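PDB 4ES8: Epf from Streptococcus pyogenes, which is a cell-surface adhesin that binds to cells through an N-terminal domain containing a carbohydrate-binding module. Local coordinates for residues Q120-Y131 with Q164-K174; G41-Y52 with T94-K102. All coordinates share one frame; numbering follows the deposited sequence.

Interaction 1 of 2, residues Q120-Y131 with Q164-K174; sequences QGQIASGITVDY and QGFKQREQGDK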
loop_
_atom_site.group_PDB
_atom_site.type_symbol
_atom_site.label_atom_id
_atom_site.label_comp_id
_atom_site.label_asym_id
_atom_site.label_seq_id
_atom_site.Cartn_x
_atom_site.Cartn_y
_atom_site.Cartn_z
ATOM N N GLN A 120 -3.786 -6.900 16.536
ATOM C CA GLN A 120 -3.766 -8.341 16.692
ATOM C C GLN A 120 -4.589 -8.614 17.936
ATOM O O GLN A 120 -4.177 -8.220 19.047
ATOM C CB GLN A 120 -2.333 -8.877 16.827
ATOM C CG GLN A 120 -2.269 -10.352 17.213
ATOM C CD GLN A 120 -2.886 -11.173 16.108
ATOM O OE1 GLN A 120 -2.383 -11.185 14.984
ATOM N NE2 GLN A 120 -4.051 -11.774 16.390
ATOM N N GLY A 121 -5.770 -9.188 17.749
ATOM C CA GLY A 121 -6.644 -9.575 18.854
ATOM C C GLY A 121 -6.197 -10.913 19.423
ATOM O O GLY A 121 -5.044 -11.348 19.228
ATOM N N GLN A 122 -7.112 -11.587 20.132
ATOM C CA GLN A 122 -6.817 -12.852 20.801
ATOM C C GLN A 122 -6.135 -13.853 19.887
ATOM O O GLN A 122 -6.487 -13.966 18.715
ATOM C CB GLN A 122 -8.110 -13.492 21.365
ATOM C CG GLN A 122 -9.103 -13.937 20.285
ATOM C CD GLN A 122 -10.415 -14.239 20.924
ATOM O OE1 GLN A 122 -10.610 -15.302 21.528
ATOM N NE2 GLN A 122 -11.319 -13.266 20.863
ATOM N N ILE A 123 -5.145 -14.549 20.432
ATOM C CA ILE A 123 -4.477 -15.660 19.777
ATOM C C ILE A 123 -4.584 -16.830 20.727
ATOM O O ILE A 123 -3.900 -16.850 21.770
ATOM C CB ILE A 123 -3.000 -15.417 19.374
ATOM C CG1 ILE A 123 -2.857 -14.182 18.451
ATOM C CG2 ILE A 123 -2.442 -16.702 18.679
ATOM C CD1 ILE A 123 -1.370 -13.709 18.328
ATOM N N ALA A 124 -5.382 -17.834 20.368
ATOM C CA ALA A 124 -5.496 -19.011 21.244
ATOM C C ALA A 124 -4.154 -19.733 21.418
ATOM O O ALA A 124 -3.302 -19.717 20.518
ATOM C CB ALA A 124 -6.495 -19.998 20.649
ATOM N N SER A 125 -3.975 -20.403 22.569
ATOM C CA SER A 125 -2.810 -21.239 22.761
ATOM C C SER A 125 -2.811 -22.315 21.652
ATOM O O SER A 125 -3.858 -22.937 21.390
ATOM C CB SER A 125 -2.863 -21.868 24.145
ATOM O OG SER A 125 -1.732 -22.690 24.341
ATOM N N GLY A 126 -1.676 -22.477 20.982
ATOM C CA GLY A 126 -1.562 -23.456 19.895
ATOM C C GLY A 126 -1.636 -22.822 18.522
ATOM O O GLY A 126 -1.336 -23.479 17.528
ATOM N N ILE A 127 -2.065 -21.553 18.445
ATOM C CA ILE A 127 -2.127 -20.880 17.139
ATOM C C ILE A 127 -0.874 -20.034 16.931
ATOM O O ILE A 127 -0.436 -19.302 17.845
ATOM C CB ILE A 127 -3.406 -20.006 16.999
ATOM C CG1 ILE A 127 -4.701 -20.879 17.051
ATOM C CG2 ILE A 127 -3.347 -19.142 15.721
ATOM C CD1 ILE A 127 -5.987 -20.092 16.923
ATOM N N THR A 128 -0.284 -20.133 15.718
ATOM C CA THR A 128 0.832 -19.270 15.340
ATOM C C THR A 128 0.339 -18.443 14.156
ATOM O O THR A 128 -0.634 -18.818 13.483
ATOM C CB THR A 128 2.125 -20.042 15.098
ATOM O OG1 THR A 128 1.863 -21.100 14.167
ATOM C CG2 THR A 128 2.700 -20.638 16.411
ATOM N N VAL A 129 0.916 -17.258 13.990
ATOM C CA VAL A 129 0.412 -16.262 13.059
ATOM C C VAL A 129 1.516 -15.717 12.172
ATOM O O VAL A 129 2.663 -15.539 12.612
ATOM C CB VAL A 129 -0.209 -15.116 13.953
ATOM C CG1 VAL A 129 -0.616 -13.880 13.145
ATOM C CG2 VAL A 129 -1.399 -15.631 14.771
ATOM N N ASP A 130 1.133 -15.376 10.937
ATOM C CA ASP A 130 2.030 -14.715 9.982
ATOM C C ASP A 130 1.263 -13.572 9.325
ATOM O O ASP A 130 0.026 -13.626 9.239
ATOM C CB ASP A 130 2.566 -15.701 8.918
ATOM C CG ASP A 130 3.737 -15.176 8.074
ATOM O OD1 ASP A 130 4.318 -14.114 8.434
ATOM O OD2 ASP A 130 4.049 -15.803 7.040
ATOM N N TYR A 131 1.989 -12.550 8.885
ATOM C CA TYR A 131 1.427 -11.385 8.173
ATOM C C TYR A 131 2.192 -11.228 6.873
ATOM O O TYR A 131 3.422 -11.150 6.895
ATOM C CB TYR A 131 1.548 -10.080 8.972
ATOM C CG TYR A 131 1.131 -10.125 10.429
ATOM C CD1 TYR A 131 -0.112 -10.639 10.810
ATOM C CD2 TYR A 131 1.925 -9.548 11.416
ATOM C CE1 TYR A 131 -0.528 -10.606 12.143
ATOM C CE2 TYR A 131 1.519 -9.509 12.743
ATOM C CZ TYR A 131 0.293 -10.047 13.106
ATOM O OH TYR A 131 -0.094 -10.027 14.423
ATOM N N GLN A 164 8.488 -11.885 10.047
ATOM C CA GLN A 164 7.492 -12.643 9.289
ATOM C C GLN A 164 7.787 -14.147 9.486
ATOM O O GLN A 164 8.808 -14.530 10.060
ATOM C CB GLN A 164 7.496 -12.251 7.807
ATOM C CG GLN A 164 6.934 -10.862 7.609
ATOM C CD GLN A 164 7.003 -10.468 6.166
ATOM O OE1 GLN A 164 8.090 -10.175 5.647
ATOM N NE2 GLN A 164 5.846 -10.471 5.494
ATOM N N GLY A 165 6.866 -14.975 9.032
ATOM C CA GLY A 165 6.897 -16.406 9.277
ATOM C C GLY A 165 5.958 -16.690 10.435
ATOM O O GLY A 165 5.668 -15.792 11.241
ATOM N N PHE A 166 5.465 -17.923 10.525
ATOM C CA PHE A 166 4.530 -18.268 11.596
ATOM C C PHE A 166 5.223 -18.288 12.936
ATOM O O PHE A 166 6.186 -19.044 13.141
ATOM C CB PHE A 166 3.863 -19.625 11.346
ATOM C CG PHE A 166 2.844 -19.583 10.234
ATOM C CD1 PHE A 166 1.540 -19.172 10.483
ATOM C CD2 PHE A 166 3.201 -19.915 8.934
ATOM C CE1 PHE A 166 0.606 -19.106 9.449
ATOM C CE2 PHE A 166 2.252 -19.884 7.902
ATOM C CZ PHE A 166 0.963 -19.459 8.168
ATOM N N LYS A 167 4.701 -17.489 13.860
ATOM C CA LYS A 167 5.261 -17.344 15.204
ATOM C C LYS A 167 4.173 -17.043 16.199
ATOM O O LYS A 167 3.099 -16.564 15.833
ATOM C CB LYS A 167 6.245 -16.128 15.226
ATOM C CG LYS A 167 7.477 -16.247 14.340
ATOM C CD LYS A 167 8.529 -15.247 14.740
ATOM C CE LYS A 167 9.878 -15.665 14.186
ATOM N NZ LYS A 167 10.994 -15.349 15.132
ATOM N N GLN A 168 4.471 -17.249 17.490
ATOM C CA GLN A 168 3.622 -16.703 18.532
ATOM C C GLN A 168 3.886 -15.184 18.548
ATOM O O GLN A 168 5.033 -14.765 18.319
ATOM C CB GLN A 168 3.982 -17.319 19.902
ATOM C CG GLN A 168 3.587 -18.772 20.040
ATOM C CD GLN A 168 3.669 -19.158 21.502
ATOM O OE1 GLN A 168 4.724 -19.082 22.132
ATOM N NE2 GLN A 168 2.541 -19.515 22.085
ATOM N N ARG A 169 2.858 -14.358 18.754
ATOM C CA ARG A 169 3.040 -12.914 18.762
ATOM C C ARG A 169 2.350 -12.289 19.951
ATOM O O ARG A 169 1.335 -12.822 20.423
ATOM C CB ARG A 169 2.461 -12.280 17.462
ATOM C CG ARG A 169 3.110 -12.824 16.193
ATOM C CD ARG A 169 2.587 -12.174 14.920
ATOM N NE ARG A 169 3.169 -12.910 13.795
ATOM C CZ ARG A 169 4.354 -12.639 13.249
ATOM N NH1 ARG A 169 5.012 -11.527 13.582
ATOM N NH2 ARG A 169 4.852 -13.430 12.308
ATOM N N GLU A 170 2.837 -11.133 20.380
ATOM C CA GLU A 170 2.107 -10.362 21.376
ATOM C C GLU A 170 0.794 -9.887 20.762
ATOM O O GLU A 170 0.727 -9.610 19.552
ATOM C CB GLU A 170 2.881 -9.105 21.811
ATOM C CG GLU A 170 4.235 -9.273 22.436
ATOM C CD GLU A 170 4.721 -7.895 22.854
ATOM O OE1 GLU A 170 5.059 -7.735 24.048
ATOM O OE2 GLU A 170 4.638 -6.951 22.034
ATOM N N GLN A 171 -0.220 -9.735 21.584
ATOM C CA GLN A 171 -1.469 -9.120 21.148
ATOM C C GLN A 171 -1.328 -7.613 21.309
ATOM O O GLN A 171 -0.721 -7.152 22.273
ATOM C CB GLN A 171 -2.647 -9.647 21.972
ATOM C CG GLN A 171 -2.829 -11.156 21.766
ATOM C CD GLN A 171 -3.913 -11.821 22.589
ATOM O OE1 GLN A 171 -3.888 -13.050 22.751
ATOM N NE2 GLN A 171 -4.886 -11.056 23.117
ATOM N N GLY A 172 -1.872 -6.866 20.375
ATOM C CA GLY A 172 -1.788 -5.415 20.416
ATOM C C GLY A 172 -1.643 -4.818 19.037
ATOM O O GLY A 172 -1.848 -5.496 18.026
ATOM N N ASP A 173 -1.307 -3.532 18.999
ATOM C CA ASP A 173 -1.177 -2.804 17.746
ATOM C C ASP A 173 0.010 -3.296 16.935
ATOM O O ASP A 173 1.118 -3.464 17.471
ATOM C CB ASP A 173 -1.014 -1.303 18.026
ATOM C CG ASP A 173 -2.215 -0.614 18.656
ATOM O OD1 ASP A 173 -3.289 -1.262 18.765
ATOM O OD2 ASP A 173 -2.090 0.584 19.026
ATOM N N LYS A 174 -0.210 -3.465 15.630
ATOM C CA LYS A 174 0.836 -3.853 14.696
ATOM C C LYS A 174 1.008 -2.799 13.615
ATOM O O LYS A 174 0.029 -2.137 13.220
ATOM C CB LYS A 174 0.464 -5.193 14.029
ATOM C CG LYS A 174 0.246 -6.355 15.011
ATOM C CD LYS A 174 1.483 -6.670 15.888
ATOM C CE LYS A 174 1.119 -7.761 16.862
ATOM N NZ LYS A 174 2.200 -7.938 17.883
HETATM O O HOH W 1 -0.028 -19.029 20.401
HETATM O O HOH W 2 0.679 -21.227 21.174
#

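Interaction 2 of 2, residues G41-Y52 with T94-K102; sequences GRFFSKGATDSY and TAPYSVAFK. With ACT (acetate ion), chain D.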
loop_
_atom_site.group_PDB
_atom_site.type_symbol
_atom_site.label_atom_id
_atom_site.label_comp_id
_atom_site.label_asym_id
_atom_site.label_seq_id
_atom_site.Cartn_x
_atom_site.Cartn_y
_atom_site.Cartn_z
ATOM N N GLY A 41 -11.174 -12.089 1.218
ATOM C CA GLY A 41 -10.836 -13.452 0.823
ATOM C C GLY A 41 -10.677 -14.347 2.037
ATOM O O GLY A 41 -10.338 -13.890 3.141
ATOM N N ARG A 42 -10.879 -15.640 1.823
ATOM C CA ARG A 42 -10.850 -16.641 2.878
ATOM C C ARG A 42 -10.266 -17.901 2.241
ATOM O O ARG A 42 -10.722 -18.328 1.179
ATOM C CB ARG A 42 -12.274 -16.861 3.445
ATOM C CG ARG A 42 -13.345 -16.890 2.341
ATOM C CD ARG A 42 -14.731 -17.041 2.945
ATOM N NE ARG A 42 -15.737 -16.530 2.018
ATOM C CZ ARG A 42 -16.579 -17.296 1.329
ATOM N NH1 ARG A 42 -16.494 -18.628 1.402
ATOM N NH2 ARG A 42 -17.470 -16.743 0.512
ATOM N N PHE A 43 -9.193 -18.426 2.837
ATOM C CA PHE A 43 -8.450 -19.527 2.217
ATOM C C PHE A 43 -7.965 -20.515 3.243
ATOM O O PHE A 43 -7.923 -20.189 4.433
ATOM C CB PHE A 43 -7.195 -18.940 1.529
ATOM C CG PHE A 43 -7.451 -17.860 0.503
ATOM C CD1 PHE A 43 -7.562 -16.523 0.887
ATOM C CD2 PHE A 43 -7.614 -18.181 -0.841
ATOM C CE1 PHE A 43 -7.805 -15.517 -0.062
ATOM C CE2 PHE A 43 -7.875 -17.176 -1.792
ATOM C CZ PHE A 43 -7.969 -15.851 -1.397
ATOM N N PHE A 44 -7.497 -21.696 2.784
ATOM C CA PHE A 44 -6.919 -22.642 3.716
ATOM C C PHE A 44 -5.845 -23.437 3.031
ATOM O O PHE A 44 -5.752 -23.457 1.795
ATOM C CB PHE A 44 -7.986 -23.586 4.324
ATOM C CG PHE A 44 -8.525 -24.563 3.302
ATOM C CD1 PHE A 44 -9.524 -24.180 2.410
ATOM C CD2 PHE A 44 -8.069 -25.871 3.264
ATOM C CE1 PHE A 44 -10.029 -25.088 1.457
ATOM C CE2 PHE A 44 -8.569 -26.787 2.310
ATOM C CZ PHE A 44 -9.548 -26.384 1.421
ATOM N N SER A 45 -5.042 -24.114 3.847
ATOM C CA SER A 45 -3.982 -24.983 3.362
ATOM C C SER A 45 -3.849 -26.204 4.246
ATOM O O SER A 45 -3.370 -26.097 5.380
ATOM C CB SER A 45 -2.652 -24.240 3.312
ATOM O OG SER A 45 -1.627 -25.105 2.835
ATOM N N LYS A 46 -4.303 -27.366 3.763
ATOM C CA LYS A 46 -4.126 -28.589 4.552
ATOM C C LYS A 46 -2.643 -28.934 4.567
ATOM O O LYS A 46 -1.957 -28.853 3.529
ATOM C CB LYS A 46 -4.949 -29.733 3.955
ATOM C CG LYS A 46 -6.442 -29.544 4.206
ATOM C CD LYS A 46 -7.291 -30.707 3.704
ATOM C CE LYS A 46 -7.207 -31.892 4.643
ATOM N NZ LYS A 46 -7.714 -31.534 6.016
ATOM N N GLY A 47 -2.134 -29.276 5.750
ATOM C CA GLY A 47 -0.700 -29.523 5.906
ATOM C C GLY A 47 0.120 -28.251 6.087
ATOM O O GLY A 47 1.346 -28.324 6.221
ATOM N N ALA A 48 -0.542 -27.056 6.063
ATOM C CA ALA A 48 0.080 -25.730 6.180
ATOM C C ALA A 48 1.303 -25.628 5.227
ATOM O O ALA A 48 2.463 -25.518 5.650
ATOM C CB ALA A 48 0.461 -25.426 7.628
ATOM N N THR A 49 1.015 -25.727 3.918
ATOM C CA THR A 49 2.055 -25.629 2.901
ATOM C C THR A 49 2.152 -24.152 2.424
ATOM O O THR A 49 1.507 -23.256 2.968
ATOM C CB THR A 49 1.739 -26.588 1.731
ATOM O OG1 THR A 49 0.604 -26.082 1.020
ATOM C CG2 THR A 49 1.468 -28.060 2.194
ATOM N N ASP A 50 2.924 -23.921 1.379
ATOM C CA ASP A 50 3.014 -22.572 0.828
ATOM C C ASP A 50 1.728 -22.206 0.052
ATOM O O ASP A 50 1.462 -21.027 -0.137
ATOM C CB ASP A 50 4.223 -22.558 -0.138
ATOM C CG ASP A 50 4.552 -21.233 -0.786
ATOM O OD1 ASP A 50 4.537 -20.210 -0.079
ATOM O OD2 ASP A 50 4.868 -21.227 -1.995
ATOM N N SER A 51 0.944 -23.226 -0.389
ATOM C CA SER A 51 -0.203 -23.037 -1.267
ATOM C C SER A 51 -1.547 -23.046 -0.563
ATOM O O SER A 51 -1.833 -23.932 0.254
ATOM C CB SER A 51 -0.201 -24.114 -2.343
ATOM O OG SER A 51 0.993 -24.017 -3.096
ATOM N N TYR A 52 -2.385 -22.068 -0.933
ATOM C CA TYR A 52 -3.716 -21.889 -0.346
ATOM C C TYR A 52 -4.789 -21.864 -1.414
ATOM O O TYR A 52 -4.604 -21.276 -2.482
ATOM C CB TYR A 52 -3.767 -20.532 0.396
ATOM C CG TYR A 52 -3.025 -20.542 1.714
ATOM C CD1 TYR A 52 -1.634 -20.498 1.754
ATOM C CD2 TYR A 52 -3.714 -20.623 2.918
ATOM C CE1 TYR A 52 -0.942 -20.530 2.969
ATOM C CE2 TYR A 52 -3.040 -20.649 4.135
ATOM C CZ TYR A 52 -1.651 -20.630 4.157
ATOM O OH TYR A 52 -0.972 -20.645 5.357
ATOM N N THR A 94 -7.497 -31.573 10.998
ATOM C CA THR A 94 -6.335 -32.422 10.794
ATOM C C THR A 94 -5.135 -31.510 10.746
ATOM O O THR A 94 -5.011 -30.713 9.815
ATOM C CB THR A 94 -6.463 -33.277 9.523
ATOM O OG1 THR A 94 -7.620 -34.108 9.634
ATOM C CG2 THR A 94 -5.197 -34.136 9.259
ATOM N N ALA A 95 -4.252 -31.626 11.723
ATOM C CA ALA A 95 -3.104 -30.749 11.800
ATOM C C ALA A 95 -1.865 -31.353 11.148
ATOM O O ALA A 95 -1.742 -32.585 11.132
ATOM C CB ALA A 95 -2.820 -30.407 13.261
ATOM N N PRO A 96 -0.914 -30.526 10.650
ATOM C CA PRO A 96 -0.969 -29.049 10.584
ATOM C C PRO A 96 -2.010 -28.563 9.576
ATOM O O PRO A 96 -2.305 -29.240 8.581
ATOM C CB PRO A 96 0.457 -28.633 10.166
ATOM C CG PRO A 96 1.289 -29.907 10.167
ATOM C CD PRO A 96 0.321 -31.045 10.029
ATOM N N TYR A 97 -2.585 -27.394 9.865
ATOM C CA TYR A 97 -3.642 -26.818 9.040
ATOM C C TYR A 97 -3.620 -25.314 9.201
ATOM O O TYR A 97 -3.409 -24.826 10.314
ATOM C CB TYR A 97 -4.979 -27.400 9.490
ATOM C CG TYR A 97 -6.193 -26.836 8.794
ATOM C CD1 TYR A 97 -6.549 -27.263 7.521
ATOM C CD2 TYR A 97 -7.048 -25.951 9.450
ATOM C CE1 TYR A 97 -7.704 -26.791 6.898
ATOM C CE2 TYR A 97 -8.177 -25.439 8.822
ATOM C CZ TYR A 97 -8.507 -25.871 7.548
ATOM O OH TYR A 97 -9.649 -25.421 6.928
ATOM N N SER A 98 -3.854 -24.584 8.108
ATOM C CA SER A 98 -3.818 -23.138 8.180
ATOM C C SER A 98 -5.000 -22.485 7.495
ATOM O O SER A 98 -5.386 -22.917 6.405
ATOM C CB SER A 98 -2.526 -22.611 7.548
ATOM O OG SER A 98 -2.542 -21.199 7.388
ATOM N N VAL A 99 -5.529 -21.414 8.118
ATOM C CA VAL A 99 -6.565 -20.555 7.519
ATOM C C VAL A 99 -5.916 -19.189 7.262
ATOM O O VAL A 99 -5.199 -18.673 8.125
ATOM C CB VAL A 99 -7.817 -20.423 8.426
ATOM C CG1 VAL A 99 -8.782 -19.362 7.896
ATOM C CG2 VAL A 99 -8.522 -21.767 8.578
ATOM N N ALA A 100 -6.183 -18.588 6.097
ATOM C CA ALA A 100 -5.667 -17.257 5.796
ATOM C C ALA A 100 -6.785 -16.396 5.288
ATOM O O ALA A 100 -7.649 -16.877 4.539
ATOM C CB ALA A 100 -4.560 -17.326 4.765
ATOM N N PHE A 101 -6.736 -15.115 5.643
ATOM C CA PHE A 101 -7.656 -14.123 5.108
ATOM C C PHE A 101 -6.917 -13.122 4.234
ATOM O O PHE A 101 -5.750 -12.813 4.486
ATOM C CB PHE A 101 -8.344 -13.358 6.248
ATOM C CG PHE A 101 -9.085 -14.279 7.189
ATOM C CD1 PHE A 101 -10.167 -15.028 6.746
ATOM C CD2 PHE A 101 -8.718 -14.372 8.529
ATOM C CE1 PHE A 101 -10.841 -15.891 7.611
ATOM C CE2 PHE A 101 -9.396 -15.224 9.390
ATOM C CZ PHE A 101 -10.470 -15.966 8.935
ATOM N N LYS A 102 -7.601 -12.576 3.226
ATOM C CA LYS A 102 -7.056 -11.468 2.463
ATOM C C LYS A 102 -7.983 -10.296 2.649
ATOM O O LYS A 102 -9.178 -10.386 2.316
ATOM C CB LYS A 102 -6.885 -11.809 0.963
ATOM C CG LYS A 102 -5.609 -12.588 0.690
ATOM C CD LYS A 102 -5.386 -12.759 -0.825
ATOM C CE LYS A 102 -3.957 -13.092 -1.125
ATOM N NZ LYS A 102 -3.685 -13.058 -2.608
HETATM C C ACT D . -18.926 -19.705 -0.948
HETATM O O ACT D . -18.865 -18.505 -1.291
HETATM O OXT ACT D . -18.186 -20.285 -0.135
HETATM C CH3 ACT D . -20.027 -20.610 -1.527
HETATM O O HOH W 3 -5.017 -30.595 7.186
HETATM O O HOH W 4 -8.355 -34.169 6.943
#

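Interaction 1 of 2, residues Q120-Y131 with Q164-K174
Q120 and G172 form an antiparallel hydrogen-bonded pair at one end, where Q120 N gives a bond of 2.8 Å to G172 O, and V129 and K167 make a single antiparallel bridge at the other, with V129 N 2.9 Å from K167 O. V129 O is gripped three times, by K167 N and side-on by R169, whose NE lies 2.9 Å and NH2 3.1 Å from it. The oxygen sits almost in the guanidinium plane, while NE stands above the carbonyl plane rather than on a lone pair. NH1 forms a salt bridge with E162, and NH2 also bonds E163 O. An extended arginine chain suits this place: R169 CD runs 3.6 Å from Y131 CE2, and its cation lies off-centre over one face of that ring, the two planes 39° apart. D130 OD1 takes a weak bond from G165 N (2.8 Å) and makes a long charge contact with R169 NH2, well out of the guanidinium plane; OD2 pairs with R132. D130 CB rests over the middle of one F166 ring face, 3.9 Å from the centroid, a CH-pi contact. Q164 NE2 reaches Y131 O in a nearly straight bond (178°) lying in the carbonyl plane. The Q171 amide passes alongside G121 and Q122, and I123 N bonds Q171 OE1 at 3.0 Å, standing well above the amide plane rather than on a lone pair. K174 CE packs on Q120 CB, while NZ bonds E170 O and pairs with E162. A type II turn, A124 to I127, links the two strands of segment 120-131. Strand 113-123 lies between 172-180 and 202-213 in one sheet, whereas 127-135 pairs with 186-194 in the other, and segment 164-171 spans the gap between them.

Interaction 2 of 2, residues G41-Y52 with T94-K102
Y52 and A100 meet at the apolar centre: A100 CB lies 3.7 Å from Y52 CE2, on the face of the sheet that also carries F43, S45 and S98. Here small residues suit the place, for S45 CB sits over the centre of the Y52 ring. Farther along, F43 CE1 packs against the aliphatic K102 CG at 3.7 Å, while the lysine's NZ bonds S135 O. On the other face F44 CD2 touches Y97 CE1 at 3.8 Å; with CG anti to its backbone N (chi1 176°), the tyrosine ring runs alongside F44, with K46 CG at its edge, and its hydroxyl bonds S76. Between these faces the antiparallel strands 41-46 and 97-102 are stitched by paired backbone bonds, such as S45 N to S98 O. At the ring edge Y52 OH and S98 OG lie 2.6 Å apart, a hydrogen bond, and S98 OG also bonds S192 O of strand 186-194. S45 O accepts S98 N and A48 N from opposite faces of its plane, joining the strand pair to the type II turn. At the outer end K46 NZ reaches T94 through two waters. R42 NH1 and NH2 grip an acetate, probably from the crystallisation liquor, NH1 lying 2.8 Å from OXT; NH1 also bonds H55 O and NH2 bonds W32 O. Backbone bonds and aromatic packing thus dominate, and the buried R42 and K102 find carbonyl partners while K46 faces water.

Interaction 2 is the more buried: most of its touching residues are shielded from solvent, and regular strand pairing with aromatic packing carries it. Interaction 1 is only partly buried and ties an irregular segment to the ends of two strands, relying more on arginine, glutamine and carboxylate side chains. They share a sheet, in which strand 186-194 pairs with both 97-105 and 127-135, but interaction 1 also reaches the second sheet through 113-123 and 172-180. Strand 97-105 is followed in the chain by 113-123, so the contacts come in series. They also touch directly, where F166 CZ lies 3.6 Å from Y52 OH.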